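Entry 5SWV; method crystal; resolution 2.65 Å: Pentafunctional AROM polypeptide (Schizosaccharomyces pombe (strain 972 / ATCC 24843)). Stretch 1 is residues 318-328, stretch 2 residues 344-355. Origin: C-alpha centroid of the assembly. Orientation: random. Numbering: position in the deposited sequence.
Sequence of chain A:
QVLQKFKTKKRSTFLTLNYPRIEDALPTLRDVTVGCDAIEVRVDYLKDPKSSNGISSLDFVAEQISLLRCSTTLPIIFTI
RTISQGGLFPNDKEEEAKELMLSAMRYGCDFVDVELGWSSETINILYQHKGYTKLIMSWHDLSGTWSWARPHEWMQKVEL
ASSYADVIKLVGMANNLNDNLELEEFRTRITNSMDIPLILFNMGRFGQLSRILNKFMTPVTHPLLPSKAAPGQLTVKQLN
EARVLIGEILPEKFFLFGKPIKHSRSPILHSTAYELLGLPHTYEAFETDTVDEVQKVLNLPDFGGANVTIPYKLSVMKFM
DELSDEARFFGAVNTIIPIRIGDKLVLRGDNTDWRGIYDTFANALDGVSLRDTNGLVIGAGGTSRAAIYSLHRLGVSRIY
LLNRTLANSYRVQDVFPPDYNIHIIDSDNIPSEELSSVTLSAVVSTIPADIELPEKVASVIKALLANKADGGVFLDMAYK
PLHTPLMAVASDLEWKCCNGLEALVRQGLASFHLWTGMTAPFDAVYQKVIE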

# COMPACT_ATOMS: atom_id res chain seq x y z
N LYS A 318 -24.30 13.73 -6.39
CA LYS A 318 -25.65 13.79 -5.81
C LYS A 318 -25.88 12.85 -4.60
O LYS A 318 -26.31 13.30 -3.53
N PHE A 319 -25.58 11.56 -4.78
CA PHE A 319 -25.91 10.52 -3.81
C PHE A 319 -24.88 10.29 -2.73
O PHE A 319 -25.07 9.41 -1.88
N MET A 320 -23.77 11.02 -2.76
CA MET A 320 -22.72 10.85 -1.77
C MET A 320 -22.99 11.74 -0.58
O MET A 320 -23.45 12.87 -0.73
N ASP A 321 -22.72 11.21 0.60
CA ASP A 321 -22.75 11.95 1.87
C ASP A 321 -21.40 12.61 2.20
O ASP A 321 -21.34 13.59 2.93
N GLU A 322 -20.32 12.01 1.69
CA GLU A 322 -18.94 12.42 1.92
C GLU A 322 -18.18 12.37 0.60
O GLU A 322 -18.51 11.56 -0.27
N LEU A 323 -17.14 13.19 0.49
CA LEU A 323 -16.19 13.10 -0.62
C LEU A 323 -14.77 13.08 -0.08
O LEU A 323 -14.50 13.66 0.95
N SER A 324 -13.87 12.42 -0.79
CA SER A 324 -12.45 12.52 -0.46
C SER A 324 -11.96 13.86 -0.97
O SER A 324 -12.61 14.49 -1.81
N ASP A 325 -10.81 14.30 -0.47
CA ASP A 325 -10.24 15.57 -0.90
C ASP A 325 -10.12 15.62 -2.42
O ASP A 325 -10.50 16.61 -3.03
N GLU A 326 -9.63 14.54 -3.02
CA GLU A 326 -9.36 14.54 -4.46
C GLU A 326 -10.66 14.60 -5.23
O GLU A 326 -10.76 15.31 -6.22
N ALA A 327 -11.67 13.88 -4.76
CA ALA A 327 -12.96 13.88 -5.44
C ALA A 327 -13.57 15.27 -5.42
O ALA A 327 -14.13 15.71 -6.42
N ARG A 328 -13.45 15.95 -4.29
CA ARG A 328 -13.94 17.32 -4.19
C ARG A 328 -13.12 18.23 -5.07
O ARG A 328 -13.66 19.01 -5.82
N LYS A 344 -26.69 2.94 9.89
CA LYS A 344 -26.76 4.06 8.95
C LYS A 344 -25.82 3.74 7.80
O LYS A 344 -24.68 3.32 8.02
N LEU A 345 -26.29 3.94 6.57
CA LEU A 345 -25.43 3.87 5.39
C LEU A 345 -24.87 5.25 5.07
O LEU A 345 -25.62 6.21 4.94
N VAL A 346 -23.55 5.34 4.93
CA VAL A 346 -22.88 6.56 4.47
C VAL A 346 -22.16 6.22 3.18
O VAL A 346 -21.44 5.23 3.11
N LEU A 347 -22.38 7.02 2.15
CA LEU A 347 -21.71 6.81 0.87
C LEU A 347 -20.60 7.83 0.68
O LEU A 347 -20.83 9.05 0.79
N ARG A 348 -19.40 7.33 0.42
CA ARG A 348 -18.23 8.16 0.23
C ARG A 348 -17.78 8.05 -1.22
O ARG A 348 -17.53 6.96 -1.70
N GLY A 349 -17.71 9.18 -1.92
CA GLY A 349 -17.15 9.22 -3.26
C GLY A 349 -15.67 9.51 -3.18
O GLY A 349 -15.26 10.43 -2.49
N ASP A 350 -14.85 8.72 -3.87
CA ASP A 350 -13.45 9.02 -4.06
C ASP A 350 -13.17 8.98 -5.55
O ASP A 350 -14.04 8.65 -6.36
N ASN A 351 -11.94 9.34 -5.90
CA ASN A 351 -11.49 9.45 -7.26
C ASN A 351 -10.08 8.92 -7.33
O ASN A 351 -9.15 9.56 -6.83
N THR A 352 -9.92 7.75 -7.92
CA THR A 352 -8.60 7.14 -8.09
C THR A 352 -7.97 7.38 -9.46
O THR A 352 -6.89 6.86 -9.72
N ASP A 353 -8.59 8.17 -10.33
CA ASP A 353 -8.01 8.42 -11.66
C ASP A 353 -6.55 8.90 -11.57
O ASP A 353 -5.68 8.36 -12.24
N TRP A 354 -6.28 9.85 -10.69
CA TRP A 354 -4.90 10.32 -10.46
C TRP A 354 -3.93 9.22 -10.00
O TRP A 354 -2.74 9.28 -10.32
N ARG A 355 -4.43 8.24 -9.25
CA ARG A 355 -3.60 7.17 -8.73
C ARG A 355 -2.99 6.35 -9.87
O ARG A 355 -1.87 5.86 -9.76

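This contact is a short parallel strand pairing whose ends are tied off by polar side chains, with a thin apolar layer on one face and a salt bridge on the other. The backbone ladder sets the register: Glu322 N donates to Leu347 O (3.1 Å), Gly349 N to Glu322 O (3.0 Å) and Ser324 N to Gly349 O (3.0 Å), which pairs Glu322 with Arg348 and Leu323 with Gly349.

Asp321 extends the ladder with its side chain. Its CB points toward stretch 2, and with chi1 in m its carboxylate accepts from the backbone, Leu347 N to Asp321 OD2 at 2.9 Å and nearly linear. Asp321 N returns a bond to Leu347 O, also 2.9 Å, so that carbonyl serves two successive amides.

Glu322 and Arg348 are bridge partners, and their side chains leave the sheet on the same face. Arg348 is extended, t at chi1 through chi3, while Glu322 takes m then t; the two meet in a salt bridge, Arg348 NH1 to Glu322 OE1 at 2.9 Å, with the carboxylate oxygen near the guanidinium plane. One guanidinium face lies against backbone, with Ser324 CA 3.6 Å from Arg348 NH2. Val346, chi1 t, places CG1 3.6 Å from Glu322 OE2.

On the face of Leu323 and Gly349, the missing side chain is the rule. A CB on Gly349 would fall about 3.1 Å from both Met320 CG and Leu323 CD2, too tight for either. Met320, m at chi1 and chi2, uses this space: its SD comes within 3.4 Å of Gly349 N, and its CE packs 3.9 Å from Leu347 CB. Leu347, chi1 m and chi2 t, points toward stretch 1 and sets CD1 3.3 Å from Phe319 O.

Beyond the ladder, Ser324 does double duty. With chi1 p, its buried hydroxyl donates to Asp350 (OG to OD1, 2.6 Å) and accepts from Ala327 N at 3.2 Å, capping the helix that starts at Asp325. Asp350, chi1 t, also accepts from the next amide, Asn351 N to Asp350 OD1 at 2.6 Å, so one carboxylate oxygen links the strand end to the cap. Asn351, chi1 t, repeats the device in its own stretch, its OD1 accepting from Asp353 N at 3.1 Å.

The helix then presents small or flexible groups. Ala327 CB sits 3.6 Å from Gly349 O, and Glu326, m then p, lays its CG 3.4 Å from NE1 of the buried Trp354, whose chi1 is p.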

# COMPACT_ATOMS: atom_id res chain seq x y z
CB LYS A 318 -26.66 13.41 -6.90
CG LYS A 318 -27.96 14.19 -6.89
CD LYS A 318 -29.09 13.46 -7.65
CE LYS A 318 -28.75 13.06 -9.08
NZ LYS A 318 -28.19 14.19 -9.90
CB PHE A 319 -26.09 9.17 -4.51
CG PHE A 319 -27.15 9.17 -5.57
CD1 PHE A 319 -28.48 9.36 -5.22
CD2 PHE A 319 -26.83 8.94 -6.90
CE1 PHE A 319 -29.47 9.35 -6.20
CE2 PHE A 319 -27.81 8.93 -7.88
CZ PHE A 319 -29.13 9.13 -7.53
CB MET A 320 -21.36 11.22 -2.36
CG MET A 320 -20.92 10.44 -3.59
SD MET A 320 -20.75 8.64 -3.36
CE MET A 320 -22.36 8.13 -3.95
CB ASP A 321 -23.13 11.00 3.02
CG ASP A 321 -24.46 10.27 2.78
OD1 ASP A 321 -25.50 10.93 2.88
OD2 ASP A 321 -24.48 9.05 2.49
CB GLU A 322 -18.23 11.42 2.81
CG GLU A 322 -18.52 11.52 4.29
CD GLU A 322 -17.79 10.45 5.08
OE1 GLU A 322 -16.75 9.91 4.60
OE2 GLU A 322 -18.26 10.13 6.20
CB LEU A 323 -16.35 14.29 -1.53
CG LEU A 323 -17.68 14.38 -2.27
CD1 LEU A 323 -17.87 15.75 -2.92
CD2 LEU A 323 -17.77 13.27 -3.30
CB SER A 324 -11.64 11.41 -1.12
OG SER A 324 -11.43 11.69 -2.49
CB ASP A 325 -8.87 15.82 -0.25
CG ASP A 325 -8.95 16.04 1.27
OD1 ASP A 325 -10.01 16.46 1.81
OD2 ASP A 325 -7.91 15.81 1.94
CB GLU A 326 -8.54 13.33 -4.90
CG GLU A 326 -7.08 13.35 -4.47
CD GLU A 326 -6.83 12.97 -3.01
OE1 GLU A 326 -7.77 12.49 -2.32
OE2 GLU A 326 -5.68 13.20 -2.55
CB ALA A 327 -13.93 12.86 -4.82
CB ARG A 328 -13.90 17.84 -2.77
CG ARG A 328 -14.68 19.14 -2.61
CD ARG A 328 -14.42 19.79 -1.26
NE ARG A 328 -14.24 18.76 -0.24
CZ ARG A 328 -15.22 18.01 0.29
NH1 ARG A 328 -16.50 18.18 -0.08
NH2 ARG A 328 -14.90 17.08 1.19
CB LYS A 344 -26.30 5.37 9.60
CG LYS A 344 -26.69 5.60 11.07
CD LYS A 344 -25.57 6.29 11.87
CE LYS A 344 -24.72 5.31 12.68
NZ LYS A 344 -25.49 4.61 13.76
CB LEU A 345 -26.22 3.34 4.18
CG LEU A 345 -25.41 3.15 2.89
CD1 LEU A 345 -24.25 2.19 3.10
CD2 LEU A 345 -26.32 2.68 1.76
CB VAL A 346 -21.87 7.05 5.53
CG1 VAL A 346 -20.90 8.08 4.97
CG2 VAL A 346 -22.63 7.60 6.73
CB LEU A 347 -22.72 6.87 -0.27
CG LEU A 347 -23.82 5.80 -0.22
CD1 LEU A 347 -25.01 6.23 -1.07
CD2 LEU A 347 -23.28 4.43 -0.63
CB ARG A 348 -17.13 7.70 1.17
CG ARG A 348 -15.88 8.56 1.16
CD ARG A 348 -14.78 7.91 1.99
NE ARG A 348 -13.53 8.65 1.90
CZ ARG A 348 -13.27 9.80 2.53
NH1 ARG A 348 -14.19 10.38 3.30
NH2 ARG A 348 -12.08 10.38 2.37
CB ASP A 350 -12.57 8.02 -3.29
CG ASP A 350 -11.16 8.59 -2.91
OD1 ASP A 350 -10.64 9.49 -3.61
OD2 ASP A 350 -10.57 8.13 -1.92
CB ASN A 351 -11.53 10.92 -7.66
CG ASN A 351 -11.41 11.12 -9.14
OD1 ASN A 351 -10.49 10.62 -9.78
ND2 ASN A 351 -12.34 11.85 -9.70
CB THR A 352 -8.66 5.63 -7.90
OG1 THR A 352 -9.61 5.10 -8.82
CG2 THR A 352 -9.06 5.27 -6.50
CB ASP A 353 -8.88 9.40 -12.47
CG ASP A 353 -10.21 8.77 -12.97
OD1 ASP A 353 -10.30 7.51 -13.10
OD2 ASP A 353 -11.16 9.53 -13.25
CB TRP A 354 -4.87 11.49 -9.46
CG TRP A 354 -5.10 11.12 -8.04
CD1 TRP A 354 -6.30 10.90 -7.44
CD2 TRP A 354 -4.10 10.93 -7.04
NE1 TRP A 354 -6.11 10.59 -6.11
CE2 TRP A 354 -4.78 10.61 -5.83
CE3 TRP A 354 -2.70 11.02 -7.03
CZ2 TRP A 354 -4.11 10.38 -4.64
CZ3 TRP A 354 -2.03 10.79 -5.84
CH2 TRP A 354 -2.73 10.47 -4.66
CB ARG A 355 -4.40 6.26 -7.79
CG ARG A 355 -4.89 6.96 -6.52
CD ARG A 355 -3.75 7.27 -5.55
NE ARG A 355 -3.09 6.02 -5.27
CZ ARG A 355 -3.54 5.09 -4.44
NH1 ARG A 355 -4.63 5.29 -3.71
NH2 ARG A 355 -2.89 3.96 -4.32